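Local coordinates for protein endo-polygalacturonase (PDB 1BHE) that hydrolyses the alpha-1,4 links between galacturonic acid units inside pectic polygalacturonic acid chains, helping the bacterium macerate and soft-rot plant tissue, at residues D2-S7 / N211-Y216; I240-N245 / V265-L270. All blocks are in the same frame, centred on the assembly; numbering follows the deposited sequence.

How the interactions relate
The two contacts sit side by side on one right-handed parallel beta-helix, and only interaction 2 joins two of its rungs; together they show how chemistry follows place in the fold. Interaction 1 lies on the outside of the helix, partly buried, where the N-terminal segment 2-7, without regular secondary structure, is fastened to strand 210-215 mainly by side chains: a carboxylate, an amide and two hydroxyls. Interaction 2 belongs to the framework itself, two parallel strands joined mainly by backbone hydrogen bonds, with aliphatic side chains turned inward and one histidine-aspartate pair at the corner. Strands 210-215 and 237-243 are neighbours: Ile-212 O lies 2.7 Å from Ser-241 N, and the backbone N of Asp-2 probably hydrogen-bonds to Ser-241 OG.

Interaction 1 (D2-S7 / N211-Y216); sequences DSRTVS and NITIAY
The carboxylate of Asp-2 crosses the side chain of Thr-213 at about a right angle, taking a hydrogen bond from its hydroxyl (OG1 to Asp-2 OD2, 2.6 Å) on the anti side, 19° out of the carboxylate plane. Its syn lone pairs serve Arg-4, which grips it side-on in a salt bridge: NE meets OD1 at 3.1 Å and NH2 meets OD2 at 2.8 Å. OD1 also accepts the Arg-4 backbone N from above the carboxylate plane, closing an Asx turn. A bend at chi3 (-58°) brings NE round to the carboxylate, and Asn-211 O lies over one face of the guanidinium. In this way the N-terminal segment is clasped to the outside of the parallel beta-helix characteristic of family 28 glycosyl hydrolases. Asn-211, its amide plane 14° from the Asp-2 carboxylate, offers OD1 to two donors of Ser-3 arriving from the same face, the backbone N at 3.1 Å and OG at 2.6 Å. Arg-4 has further partners, Asn-161 OD1 for NH1 and Thr-186 OG1 for NH2. The methyl CG2 of Val-6 borders the cluster, 3.6 Å from Thr-213 OG1, its side chain sliding past that of Thr-213 in the opposite direction.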
loop_
_atom_site.group_PDB
_atom_site.type_symbol
_atom_site.label_atom_id
_atom_site.label_comp_id
_atom_site.label_asym_id
_atom_site.label_seq_id
_atom_site.Cartn_x
_atom_site.Cartn_y
_atom_site.Cartn_z
ATOM N N ASP A 2 2.119 5.547 15.754
ATOM C CA ASP A 2 3.301 4.678 15.832
ATOM C C ASP A 2 3.880 4.814 17.235
ATOM O O ASP A 2 3.897 5.941 17.745
ATOM C CB ASP A 2 4.269 5.163 14.759
ATOM C CG ASP A 2 5.488 4.325 14.475
ATOM O OD1 ASP A 2 5.939 3.567 15.354
ATOM O OD2 ASP A 2 6.028 4.445 13.347
ATOM N N SER A 3 4.326 3.731 17.864
ATOM C CA SER A 3 4.818 3.832 19.238
ATOM C C SER A 3 6.277 4.272 19.283
ATOM O O SER A 3 6.797 4.648 20.338
ATOM C CB SER A 3 4.634 2.527 20.004
ATOM O OG SER A 3 5.565 1.536 19.606
ATOM N N ARG A 4 6.939 4.230 18.136
ATOM C CA ARG A 4 8.331 4.620 18.038
ATOM C C ARG A 4 8.491 6.129 17.867
ATOM O O ARG A 4 7.577 6.794 17.384
ATOM C CB ARG A 4 8.982 3.977 16.801
ATOM C CG ARG A 4 8.896 2.459 16.731
ATOM C CD ARG A 4 9.407 1.980 15.374
ATOM N NE ARG A 4 8.629 2.579 14.288
ATOM C CZ ARG A 4 9.040 2.661 13.027
ATOM N NH1 ARG A 4 10.216 2.178 12.664
ATOM N NH2 ARG A 4 8.264 3.225 12.113
ATOM N N THR A 5 9.688 6.620 18.176
ATOM C CA THR A 5 10.012 8.005 17.840
ATOM C C THR A 5 10.535 7.949 16.405
ATOM O O THR A 5 11.396 7.124 16.097
ATOM C CB THR A 5 11.056 8.654 18.749
ATOM O OG1 THR A 5 12.153 7.760 18.963
ATOM C CG2 THR A 5 10.419 8.980 20.088
ATOM N N VAL A 6 9.897 8.679 15.502
ATOM C CA VAL A 6 10.252 8.633 14.091
ATOM C C VAL A 6 10.620 10.023 13.574
ATOM O O VAL A 6 9.778 10.921 13.593
ATOM C CB VAL A 6 9.109 8.070 13.222
ATOM C CG1 VAL A 6 9.520 8.041 11.752
ATOM C CG2 VAL A 6 8.706 6.666 13.667
ATOM N N SER A 7 11.844 10.158 13.088
ATOM C CA SER A 7 12.281 11.437 12.515
ATOM C C SER A 7 12.725 11.177 11.080
ATOM O O SER A 7 12.772 10.005 10.690
ATOM C CB SER A 7 13.361 12.095 13.364
ATOM O OG SER A 7 14.505 11.274 13.477
ATOM N N ASN A 211 3.718 -0.663 14.459
ATOM C CA ASN A 211 4.599 0.494 14.427
ATOM C C ASN A 211 4.946 0.960 13.023
ATOM O O ASN A 211 6.038 0.783 12.494
ATOM C CB ASN A 211 5.851 0.198 15.272
ATOM C CG ASN A 211 5.455 -0.083 16.720
ATOM O OD1 ASN A 211 4.655 0.654 17.302
ATOM N ND2 ASN A 211 5.995 -1.148 17.299
ATOM N N ILE A 212 3.972 1.629 12.409
ATOM C CA ILE A 212 4.038 2.141 11.057
ATOM C C ILE A 212 3.881 3.657 10.965
ATOM O O ILE A 212 2.943 4.212 11.541
ATOM C CB ILE A 212 2.869 1.569 10.212
ATOM C CG1 ILE A 212 2.717 0.057 10.358
ATOM C CG2 ILE A 212 3.024 1.975 8.749
ATOM C CD1 ILE A 212 3.917 -0.767 9.966
ATOM N N THR A 213 4.729 4.296 10.166
ATOM C CA THR A 213 4.592 5.724 9.908
ATOM C C THR A 213 4.597 5.972 8.400
ATOM O O THR A 213 5.514 5.534 7.710
ATOM C CB THR A 213 5.706 6.575 10.536
ATOM O OG1 THR A 213 5.536 6.596 11.957
ATOM C CG2 THR A 213 5.683 8.017 10.041
ATOM N N ILE A 214 3.573 6.659 7.909
ATOM C CA ILE A 214 3.540 7.078 6.500
ATOM C C ILE A 214 3.431 8.611 6.547
ATOM O O ILE A 214 2.424 9.116 7.048
ATOM C CB ILE A 214 2.417 6.445 5.684
ATOM C CG1 ILE A 214 2.545 4.917 5.626
ATOM C CG2 ILE A 214 2.420 7.028 4.269
ATOM C CD1 ILE A 214 1.357 4.186 5.038
ATOM N N ALA A 215 4.482 9.323 6.148
ATOM C CA ALA A 215 4.472 10.780 6.265
ATOM C C ALA A 215 5.096 11.515 5.096
ATOM O O ALA A 215 5.959 11.016 4.374
ATOM C CB ALA A 215 5.218 11.183 7.543
ATOM N N TYR A 216 4.598 12.730 4.842
ATOM C CA TYR A 216 5.096 13.588 3.773
ATOM C C TYR A 216 5.172 12.879 2.431
ATOM O O TYR A 216 6.117 13.071 1.660
ATOM C CB TYR A 216 6.467 14.149 4.182
ATOM C CG TYR A 216 6.362 15.043 5.404
ATOM C CD1 TYR A 216 5.833 16.321 5.304
ATOM C CD2 TYR A 216 6.770 14.590 6.652
ATOM C CE1 TYR A 216 5.721 17.134 6.427
ATOM C CE2 TYR A 216 6.655 15.388 7.776
ATOM C CZ TYR A 216 6.140 16.663 7.651
ATOM O OH TYR A 216 6.028 17.458 8.769
#

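Interaction 2 (I240-N245 / V265-L270); sequences ISILHN and VTVDDL
Successive rungs of a parallel beta-helix meet here, Ile-240 lying beside Val-265 and each following residue beside its counterpart up to Asn-245 with Leu-270. The strand segments run 7° from parallel, their axes approaching to 4.8 Å, and the backbone bonds alternate in direction: Thr-266 N to Ile-240 O, Ile-242 N to Thr-266 O at 2.8 Å, then Asp-268 N to Ile-242 O. Ile-240, Ile-242, Val-265 and Val-267 share one face, with Ile-242 CB 4.1 Å from Val-267 CG2; Ile-242 and Leu-270 both pack on Met-253 of strand 253-256. As in other right-handed beta-helices, the chain turns a corner between sheets at equivalent points of successive coils, at His-244 and Asp-269. There the side chains cross at about a right angle, ring and carboxylate planes 76° apart. With Asp-269 CG anti to its backbone N, OD2 takes an almost straight hydrogen bond (2.7 Å, 176°) from His-244 ND1 on its anti lone pair, in the ring plane; the ring also stacks on Tyr-216. Asn-245 N donates to Asp-269 O; its ND2 bonds to a water at 3.1 Å and to Ile-214 O, while OD1 accepts from Ser-217 N. On the other face Leu-243 CD2 touches Asp-268 CB at 3.8 Å, while Asp-268 OD1 binds Ser-297 OG in the next coil.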
loop_
_atom_site.group_PDB
_atom_site.type_symbol
_atom_site.label_atom_id
_atom_site.label_comp_id
_atom_site.label_asym_id
_atom_site.label_seq_id
_atom_site.Cartn_x
_atom_site.Cartn_y
_atom_site.Cartn_z
ATOM N N ILE A 240 -0.194 3.016 14.317
ATOM C CA ILE A 240 0.059 3.541 12.976
ATOM C C ILE A 240 -0.141 5.049 12.920
ATOM O O ILE A 240 -1.093 5.581 13.493
ATOM C CB ILE A 240 -0.862 2.884 11.922
ATOM C CG1 ILE A 240 -0.613 1.377 11.829
ATOM C CG2 ILE A 240 -0.690 3.515 10.541
ATOM C CD1 ILE A 240 -1.561 0.613 10.939
ATOM N N SER A 241 0.787 5.745 12.284
ATOM C CA SER A 241 0.719 7.184 12.105
ATOM C C SER A 241 0.705 7.521 10.611
ATOM O O SER A 241 1.629 7.144 9.896
ATOM C CB SER A 241 1.894 7.913 12.746
ATOM O OG SER A 241 1.871 7.820 14.153
ATOM N N ILE A 242 -0.338 8.182 10.147
ATOM C CA ILE A 242 -0.479 8.619 8.761
ATOM C C ILE A 242 -0.528 10.153 8.808
ATOM O O ILE A 242 -1.571 10.739 9.086
ATOM C CB ILE A 242 -1.756 8.083 8.106
ATOM C CG1 ILE A 242 -1.881 6.565 8.232
ATOM C CG2 ILE A 242 -1.850 8.504 6.639
ATOM C CD1 ILE A 242 -0.775 5.757 7.593
ATOM N N LEU A 243 0.623 10.797 8.649
ATOM C CA LEU A 243 0.747 12.231 8.817
ATOM C C LEU A 243 1.289 13.034 7.649
ATOM O O LEU A 243 2.360 12.765 7.107
ATOM C CB LEU A 243 1.712 12.474 10.005
ATOM C CG LEU A 243 1.479 11.680 11.292
ATOM C CD1 LEU A 243 2.696 11.718 12.206
ATOM C CD2 LEU A 243 0.246 12.189 12.029
ATOM N N HIS A 244 0.675 14.202 7.408
ATOM C CA HIS A 244 1.140 15.173 6.427
ATOM C C HIS A 244 1.265 14.575 5.030
ATOM O O HIS A 244 2.338 14.561 4.423
ATOM C CB HIS A 244 2.481 15.790 6.859
ATOM C CG HIS A 244 2.517 16.198 8.304
ATOM N ND1 HIS A 244 1.645 17.131 8.830
ATOM C CD2 HIS A 244 3.272 15.746 9.333
ATOM C CE1 HIS A 244 1.896 17.260 10.125
ATOM N NE2 HIS A 244 2.871 16.431 10.458
ATOM N N ASN A 245 0.157 14.051 4.514
ATOM C CA ASN A 245 0.153 13.414 3.204
ATOM C C ASN A 245 -0.840 14.027 2.222
ATOM O O ASN A 245 -1.780 14.728 2.589
ATOM C CB ASN A 245 -0.190 11.922 3.363
ATOM C CG ASN A 245 0.861 11.162 4.154
ATOM O OD1 ASN A 245 1.996 11.005 3.708
ATOM N ND2 ASN A 245 0.454 10.702 5.333
ATOM N N VAL A 265 -4.796 3.687 15.396
ATOM C CA VAL A 265 -4.483 4.282 14.104
ATOM C C VAL A 265 -4.751 5.783 14.153
ATOM O O VAL A 265 -5.875 6.198 14.451
ATOM C CB VAL A 265 -5.321 3.642 12.985
ATOM C CG1 VAL A 265 -4.976 4.246 11.630
ATOM C CG2 VAL A 265 -5.113 2.134 12.953
ATOM N N THR A 266 -3.725 6.575 13.888
ATOM C CA THR A 266 -3.805 8.023 13.929
ATOM C C THR A 266 -3.559 8.642 12.554
ATOM O O THR A 266 -2.470 8.521 11.990
ATOM C CB THR A 266 -2.775 8.604 14.925
ATOM O OG1 THR A 266 -3.009 8.086 16.241
ATOM C CG2 THR A 266 -2.834 10.121 14.982
ATOM N N VAL A 267 -4.580 9.301 12.012
ATOM C CA VAL A 267 -4.497 9.977 10.731
ATOM C C VAL A 267 -4.640 11.486 10.952
ATOM O O VAL A 267 -5.685 11.908 11.456
ATOM C CB VAL A 267 -5.590 9.532 9.741
ATOM C CG1 VAL A 267 -5.416 10.239 8.399
ATOM C CG2 VAL A 267 -5.599 8.027 9.533
ATOM N N ASP A 268 -3.647 12.273 10.572
ATOM C CA ASP A 268 -3.694 13.718 10.740
ATOM C C ASP A 268 -3.049 14.440 9.561
ATOM O O ASP A 268 -2.000 14.031 9.055
ATOM C CB ASP A 268 -3.005 14.159 12.040
ATOM C CG ASP A 268 -3.115 15.662 12.259
ATOM O OD1 ASP A 268 -4.247 16.174 12.373
ATOM O OD2 ASP A 268 -2.074 16.348 12.311
ATOM N N ASP A 269 -3.663 15.537 9.141
ATOM C CA ASP A 269 -3.174 16.361 8.052
ATOM C C ASP A 269 -3.084 15.536 6.765
ATOM O O ASP A 269 -2.008 15.112 6.339
ATOM C CB ASP A 269 -1.825 17.001 8.382
ATOM C CG ASP A 269 -1.393 18.007 7.331
ATOM O OD1 ASP A 269 -2.233 18.384 6.478
ATOM O OD2 ASP A 269 -0.220 18.431 7.341
ATOM N N LEU A 270 -4.245 15.321 6.165
ATOM C CA LEU A 270 -4.358 14.549 4.938
ATOM C C LEU A 270 -5.165 15.312 3.890
ATOM O O LEU A 270 -6.340 15.618 4.109
ATOM C CB LEU A 270 -5.015 13.190 5.199
ATOM C CG LEU A 270 -5.303 12.327 3.963
ATOM C CD1 LEU A 270 -4.034 12.029 3.183
ATOM C CD2 LEU A 270 -6.004 11.035 4.365
HETATM O O HOH W 1 -1.874 12.214 6.638
#